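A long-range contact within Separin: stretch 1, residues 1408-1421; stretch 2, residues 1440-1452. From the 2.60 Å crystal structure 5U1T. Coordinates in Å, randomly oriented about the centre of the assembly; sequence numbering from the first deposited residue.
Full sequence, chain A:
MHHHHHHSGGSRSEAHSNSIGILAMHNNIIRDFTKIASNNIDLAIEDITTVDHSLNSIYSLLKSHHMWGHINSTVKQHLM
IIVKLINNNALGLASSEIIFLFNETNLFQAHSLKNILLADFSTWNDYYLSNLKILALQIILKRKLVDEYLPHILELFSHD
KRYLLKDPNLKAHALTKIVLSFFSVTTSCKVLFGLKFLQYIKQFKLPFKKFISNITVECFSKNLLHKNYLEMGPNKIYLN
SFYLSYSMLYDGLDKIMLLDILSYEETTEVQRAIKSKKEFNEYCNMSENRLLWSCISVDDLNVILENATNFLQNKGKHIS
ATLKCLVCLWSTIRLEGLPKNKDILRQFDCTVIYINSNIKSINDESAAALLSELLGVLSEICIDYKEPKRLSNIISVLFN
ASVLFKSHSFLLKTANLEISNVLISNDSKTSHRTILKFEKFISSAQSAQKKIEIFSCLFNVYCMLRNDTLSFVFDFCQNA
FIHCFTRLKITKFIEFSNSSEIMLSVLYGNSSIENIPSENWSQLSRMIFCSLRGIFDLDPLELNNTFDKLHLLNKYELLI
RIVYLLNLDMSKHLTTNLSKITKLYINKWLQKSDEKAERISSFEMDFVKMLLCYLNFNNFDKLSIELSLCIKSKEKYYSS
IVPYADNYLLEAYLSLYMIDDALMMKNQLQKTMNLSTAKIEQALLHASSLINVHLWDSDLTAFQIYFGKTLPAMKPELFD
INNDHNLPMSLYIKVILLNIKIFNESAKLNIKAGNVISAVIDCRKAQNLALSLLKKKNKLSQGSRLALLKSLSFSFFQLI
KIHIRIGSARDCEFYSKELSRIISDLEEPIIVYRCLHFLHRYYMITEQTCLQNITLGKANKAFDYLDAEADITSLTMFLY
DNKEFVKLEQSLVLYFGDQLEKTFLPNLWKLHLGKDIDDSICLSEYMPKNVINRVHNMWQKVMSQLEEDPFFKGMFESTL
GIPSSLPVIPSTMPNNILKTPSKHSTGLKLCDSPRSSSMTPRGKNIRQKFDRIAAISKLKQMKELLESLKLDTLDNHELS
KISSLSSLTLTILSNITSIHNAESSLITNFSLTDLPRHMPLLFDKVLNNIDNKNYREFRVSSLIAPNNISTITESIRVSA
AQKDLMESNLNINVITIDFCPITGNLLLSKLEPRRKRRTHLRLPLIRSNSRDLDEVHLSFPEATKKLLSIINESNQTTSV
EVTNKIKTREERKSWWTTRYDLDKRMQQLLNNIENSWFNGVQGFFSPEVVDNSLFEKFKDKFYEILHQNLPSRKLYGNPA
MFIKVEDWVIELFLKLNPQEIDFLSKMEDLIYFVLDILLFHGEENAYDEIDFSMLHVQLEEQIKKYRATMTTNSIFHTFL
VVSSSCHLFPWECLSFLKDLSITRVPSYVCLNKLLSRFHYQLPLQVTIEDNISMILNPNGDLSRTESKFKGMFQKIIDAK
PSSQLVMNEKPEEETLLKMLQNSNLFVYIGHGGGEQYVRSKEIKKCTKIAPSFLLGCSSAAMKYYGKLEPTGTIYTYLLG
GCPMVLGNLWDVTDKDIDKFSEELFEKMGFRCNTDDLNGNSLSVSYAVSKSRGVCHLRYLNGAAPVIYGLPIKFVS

Stretch 1 (1408-1421) IEDNISMILNPNGD
Stretch 2 1440-1452: KPSSQLVMNEKPE

The two stretches pair as neighbouring parallel strands, a strand running through Ser-1413 to Leu-1416 beside Gln-1444 to Met-1447, with axes 4.7 Å apart and N-to-C directions within 8°. Ser-1413 faces Gln-1444, Met-1414 Leu-1445, Ile-1415 Val-1446 and Leu-1416 Met-1447, at CA–CA distances of 5.0, 4.8, 4.7 and 4.7 Å. Backbone angles are extended, phi −103 to −148° and psi 116 to 149° from Ser-1413 to Leu-1416.

As parallel pairing requires, alternate residues of stretch 1 give both N and O to stretch 2. Gln-1444 N reaches Ile-1412 O weakly at 3.3 Å; Met-1414 N donates to Gln-1444 O (3.0 Å) and Met-1414 O accepts from Val-1446 N (2.9 Å). Leu-1416 N to Val-1446 O (2.7 Å) and Asn-1448 N to Leu-1416 O (3.1 Å) complete the ladder.

Side chains alternate between the sheet's faces. On the face of Met-1414, Leu-1445, Leu-1416 and Met-1447, Leu-1445 (chi1 t, chi2 p) brings CD1 to 4.0 Å from Met-1414 CG. Met-1414 has an off-well chi1 of 26°, then t and p, and its end leads away. Leu-1416 (t, p) sets CB 3.9 Å from CG of Met-1447 (t, t, p), whose end likewise leads away. On the other face, beta-branched Ile-1415 (m, t) and Val-1446 (t) suit extended backbone; Ile-1415 CG1 lies 4.4 Å from Val-1446 CB. Ser-1413 (m) is small and buried, its OG bonded elsewhere in the structure, while partly exposed Gln-1444 is extended (t, t, chi3 8°).

Before the strands, Asn-1411 (phi/psi 54/47°) and Ser-1442 (48/28°) both adopt left-handed conformations, a region asparagine enters more readily than most residues. Asn-1411 N donates to Pro-1441 O (2.8 Å); its side chain, chi1 −100°, brings ND2 2.4 Å from OG of Ser-1442 (t). Ser-1443 (m) supplies a hydroxyl where a backbone acceptor might be expected: Ile-1412 N donates to Ser-1443 OG (2.9 Å). Lys-1440 (chi1 −142°, then t, m, m) lays its aliphatic chain along stretch 1, CD 3.1 Å from Ile-1408 O and CG 3.1 Å from Glu-1409 O.

Beyond the strands, Asn-1417 (56/58°) and Asn-1448 (53/27°) again use left-handed conformations, both with chi1 t. Gly-1420, at phi 53°, places CA 3.3 Å from Asn-1448 OD1; a CB there would clash with that oxygen. Pro-1418 CB packs 3.6 Å from Pro-1451 CD, rigid rings making a compact apolar contact. Lys-1450 (m, t, t, p) turns NZ to a weak 3.4 Å hydrogen bond with OD1 of Asn-1419 (t, chi2 88°).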

# COMPACT_ATOMS: atom_id res chain seq x y z
N ILE A 1408 -56.33 -20.77 -1.24
CA ILE A 1408 -55.73 -21.80 -2.03
C ILE A 1408 -56.51 -21.90 -3.34
O ILE A 1408 -56.30 -22.80 -4.15
CB ILE A 1408 -55.74 -23.10 -1.22
CG1 ILE A 1408 -54.98 -24.24 -1.90
CG2 ILE A 1408 -57.18 -23.49 -0.85
CD1 ILE A 1408 -55.25 -25.57 -1.20
N GLU A 1409 -57.40 -20.94 -3.56
CA GLU A 1409 -58.34 -21.02 -4.67
C GLU A 1409 -57.79 -20.45 -5.97
O GLU A 1409 -58.45 -20.55 -7.00
CB GLU A 1409 -59.65 -20.32 -4.32
CG GLU A 1409 -60.44 -21.01 -3.21
CD GLU A 1409 -61.72 -20.26 -2.82
OE1 GLU A 1409 -61.88 -19.09 -3.27
OE2 GLU A 1409 -62.54 -20.81 -2.05
N ASP A 1410 -56.60 -19.86 -5.92
CA ASP A 1410 -55.88 -19.39 -7.12
C ASP A 1410 -54.46 -18.89 -6.84
O ASP A 1410 -54.04 -18.74 -5.70
CB ASP A 1410 -56.67 -18.28 -7.82
CG ASP A 1410 -57.15 -17.20 -6.86
OD1 ASP A 1410 -56.36 -16.78 -5.98
OD2 ASP A 1410 -58.32 -16.78 -6.99
N ASN A 1411 -53.74 -18.62 -7.93
CA ASN A 1411 -52.39 -18.09 -7.86
C ASN A 1411 -51.42 -18.91 -7.02
O ASN A 1411 -50.68 -18.35 -6.21
CB ASN A 1411 -52.41 -16.65 -7.34
CG ASN A 1411 -52.29 -15.64 -8.45
OD1 ASN A 1411 -53.23 -14.88 -8.70
ND2 ASN A 1411 -51.15 -15.62 -9.14
N ILE A 1412 -51.42 -20.22 -7.22
CA ILE A 1412 -50.47 -21.09 -6.54
C ILE A 1412 -49.38 -21.61 -7.51
O ILE A 1412 -49.67 -22.04 -8.63
CB ILE A 1412 -51.21 -22.25 -5.83
CG1 ILE A 1412 -51.96 -23.13 -6.83
CG2 ILE A 1412 -52.15 -21.72 -4.77
CD1 ILE A 1412 -51.25 -24.39 -7.17
N SER A 1413 -48.12 -21.53 -7.08
CA SER A 1413 -46.96 -21.92 -7.91
C SER A 1413 -46.41 -23.27 -7.50
O SER A 1413 -46.44 -23.64 -6.32
CB SER A 1413 -45.83 -20.88 -7.81
OG SER A 1413 -46.26 -19.58 -8.18
N MET A 1414 -45.88 -24.01 -8.47
CA MET A 1414 -45.25 -25.28 -8.17
C MET A 1414 -44.13 -25.59 -9.12
O MET A 1414 -44.14 -25.18 -10.28
CB MET A 1414 -46.26 -26.41 -8.21
CG MET A 1414 -47.43 -26.11 -9.09
SD MET A 1414 -48.82 -27.14 -8.63
CE MET A 1414 -48.59 -27.14 -6.86
N ILE A 1415 -43.14 -26.30 -8.59
CA ILE A 1415 -41.99 -26.73 -9.36
C ILE A 1415 -41.80 -28.22 -9.07
O ILE A 1415 -41.82 -28.63 -7.91
CB ILE A 1415 -40.74 -25.91 -8.99
CG1 ILE A 1415 -41.01 -24.42 -9.24
CG2 ILE A 1415 -39.53 -26.39 -9.75
CD1 ILE A 1415 -39.92 -23.51 -8.79
N LEU A 1416 -41.64 -29.03 -10.10
CA LEU A 1416 -41.58 -30.47 -9.91
C LEU A 1416 -40.45 -31.11 -10.71
O LEU A 1416 -40.47 -31.06 -11.94
CB LEU A 1416 -42.91 -31.11 -10.31
CG LEU A 1416 -43.05 -32.60 -10.05
CD1 LEU A 1416 -42.74 -32.88 -8.59
CD2 LEU A 1416 -44.46 -33.07 -10.40
N ASN A 1417 -39.47 -31.68 -10.02
CA ASN A 1417 -38.36 -32.39 -10.66
C ASN A 1417 -37.63 -31.48 -11.66
O ASN A 1417 -37.51 -31.81 -12.84
CB ASN A 1417 -38.89 -33.66 -11.36
CG ASN A 1417 -37.78 -34.53 -11.95
OD1 ASN A 1417 -36.63 -34.44 -11.57
ND2 ASN A 1417 -38.16 -35.40 -12.89
N PRO A 1418 -37.12 -30.33 -11.18
CA PRO A 1418 -36.58 -29.30 -12.09
C PRO A 1418 -35.33 -29.76 -12.80
O PRO A 1418 -34.69 -28.96 -13.47
CB PRO A 1418 -36.24 -28.13 -11.15
CG PRO A 1418 -36.74 -28.52 -9.79
CD PRO A 1418 -36.82 -30.01 -9.78
N ASN A 1419 -34.99 -31.03 -12.68
CA ASN A 1419 -33.70 -31.50 -13.15
C ASN A 1419 -33.77 -32.94 -13.64
O ASN A 1419 -32.74 -33.55 -13.90
CB ASN A 1419 -32.67 -31.36 -12.03
CG ASN A 1419 -31.24 -31.36 -12.54
OD1 ASN A 1419 -30.68 -30.31 -12.88
ND2 ASN A 1419 -30.63 -32.54 -12.56
N GLY A 1420 -34.99 -33.46 -13.78
CA GLY A 1420 -35.20 -34.79 -14.33
C GLY A 1420 -34.39 -35.88 -13.65
O GLY A 1420 -34.02 -36.87 -14.29
N ASP A 1421 -34.10 -35.70 -12.36
CA ASP A 1421 -33.30 -36.67 -11.60
C ASP A 1421 -34.14 -37.35 -10.52
O ASP A 1421 -33.61 -38.04 -9.65
CB ASP A 1421 -32.08 -36.00 -10.96
CG ASP A 1421 -32.42 -34.68 -10.27
OD1 ASP A 1421 -33.62 -34.35 -10.19
OD2 ASP A 1421 -31.48 -33.98 -9.80
N LYS A 1440 -57.89 -23.47 -11.36
CA LYS A 1440 -57.32 -22.58 -10.33
C LYS A 1440 -56.43 -21.52 -10.99
O LYS A 1440 -55.27 -21.80 -11.27
CB LYS A 1440 -56.52 -23.39 -9.32
CG LYS A 1440 -56.62 -22.94 -7.89
CD LYS A 1440 -56.33 -24.11 -6.96
CE LYS A 1440 -57.46 -25.14 -6.99
NZ LYS A 1440 -58.73 -24.66 -6.35
N PRO A 1441 -56.98 -20.32 -11.24
CA PRO A 1441 -56.37 -19.30 -12.12
C PRO A 1441 -55.01 -18.74 -11.69
O PRO A 1441 -54.62 -18.85 -10.53
CB PRO A 1441 -57.42 -18.18 -12.14
CG PRO A 1441 -58.29 -18.41 -10.94
CD PRO A 1441 -58.28 -19.88 -10.68
N SER A 1442 -54.30 -18.15 -12.65
CA SER A 1442 -52.96 -17.57 -12.46
C SER A 1442 -51.97 -18.48 -11.73
O SER A 1442 -51.03 -18.00 -11.07
CB SER A 1442 -53.04 -16.23 -11.72
OG SER A 1442 -51.73 -15.72 -11.47
N SER A 1443 -52.16 -19.78 -11.86
CA SER A 1443 -51.25 -20.74 -11.26
C SER A 1443 -50.25 -21.23 -12.29
O SER A 1443 -50.57 -21.33 -13.47
CB SER A 1443 -52.03 -21.92 -10.67
OG SER A 1443 -52.63 -21.53 -9.45
N GLN A 1444 -49.03 -21.52 -11.84
CA GLN A 1444 -47.97 -21.93 -12.77
C GLN A 1444 -47.31 -23.21 -12.27
O GLN A 1444 -47.19 -23.44 -11.07
CB GLN A 1444 -46.94 -20.80 -12.94
CG GLN A 1444 -45.92 -21.04 -14.06
CD GLN A 1444 -44.99 -19.85 -14.31
OE1 GLN A 1444 -44.98 -18.88 -13.54
NE2 GLN A 1444 -44.19 -19.92 -15.37
N LEU A 1445 -46.90 -24.05 -13.22
CA LEU A 1445 -46.20 -25.29 -12.91
C LEU A 1445 -44.95 -25.38 -13.75
O LEU A 1445 -45.00 -25.14 -14.95
CB LEU A 1445 -47.08 -26.50 -13.17
CG LEU A 1445 -46.38 -27.84 -13.34
CD1 LEU A 1445 -45.72 -28.28 -12.05
CD2 LEU A 1445 -47.40 -28.87 -13.77
N VAL A 1446 -43.82 -25.72 -13.15
CA VAL A 1446 -42.61 -25.99 -13.92
C VAL A 1446 -42.17 -27.42 -13.66
O VAL A 1446 -41.94 -27.79 -12.51
CB VAL A 1446 -41.49 -25.02 -13.57
CG1 VAL A 1446 -40.19 -25.47 -14.19
CG2 VAL A 1446 -41.87 -23.61 -14.01
N MET A 1447 -42.04 -28.23 -14.72
CA MET A 1447 -41.82 -29.66 -14.54
C MET A 1447 -40.82 -30.30 -15.52
O MET A 1447 -40.89 -30.07 -16.73
CB MET A 1447 -43.15 -30.39 -14.62
CG MET A 1447 -43.09 -31.80 -14.11
SD MET A 1447 -44.65 -32.66 -14.29
CE MET A 1447 -44.52 -33.25 -15.98
N ASN A 1448 -39.91 -31.10 -14.97
CA ASN A 1448 -38.80 -31.71 -15.72
C ASN A 1448 -38.03 -30.65 -16.47
O ASN A 1448 -37.39 -30.92 -17.49
CB ASN A 1448 -39.31 -32.80 -16.68
CG ASN A 1448 -38.17 -33.63 -17.26
OD1 ASN A 1448 -37.02 -33.54 -16.81
ND2 ASN A 1448 -38.49 -34.43 -18.27
N GLU A 1449 -38.07 -29.44 -15.94
CA GLU A 1449 -37.60 -28.26 -16.64
C GLU A 1449 -36.89 -27.32 -15.67
O GLU A 1449 -37.47 -26.93 -14.66
CB GLU A 1449 -38.79 -27.56 -17.32
CG GLU A 1449 -38.44 -26.34 -18.17
CD GLU A 1449 -39.68 -25.67 -18.75
OE1 GLU A 1449 -40.77 -25.82 -18.15
OE2 GLU A 1449 -39.56 -25.02 -19.82
N LYS A 1450 -35.63 -26.99 -15.96
CA LYS A 1450 -34.90 -26.03 -15.14
C LYS A 1450 -35.59 -24.66 -15.16
O LYS A 1450 -35.71 -24.05 -16.23
CB LYS A 1450 -33.45 -25.89 -15.61
CG LYS A 1450 -32.62 -27.13 -15.43
CD LYS A 1450 -31.18 -26.89 -15.84
CE LYS A 1450 -30.31 -28.09 -15.51
NZ LYS A 1450 -30.84 -29.34 -16.14
N PRO A 1451 -36.05 -24.19 -13.99
CA PRO A 1451 -36.70 -22.87 -13.95
C PRO A 1451 -35.66 -21.75 -13.99
O PRO A 1451 -34.61 -21.89 -13.38
CB PRO A 1451 -37.44 -22.89 -12.61
CG PRO A 1451 -36.64 -23.82 -11.75
CD PRO A 1451 -36.06 -24.86 -12.68
N GLU A 1452 -35.94 -20.67 -14.72
CA GLU A 1452 -35.01 -19.56 -14.83
C GLU A 1452 -35.29 -18.49 -13.78
O GLU A 1452 -36.45 -18.24 -13.45
CB GLU A 1452 -35.06 -18.96 -16.24
CG GLU A 1452 -33.89 -19.36 -17.14
CD GLU A 1452 -34.16 -19.08 -18.61
OE1 GLU A 1452 -33.20 -18.69 -19.32
OE2 GLU A 1452 -35.33 -19.26 -19.04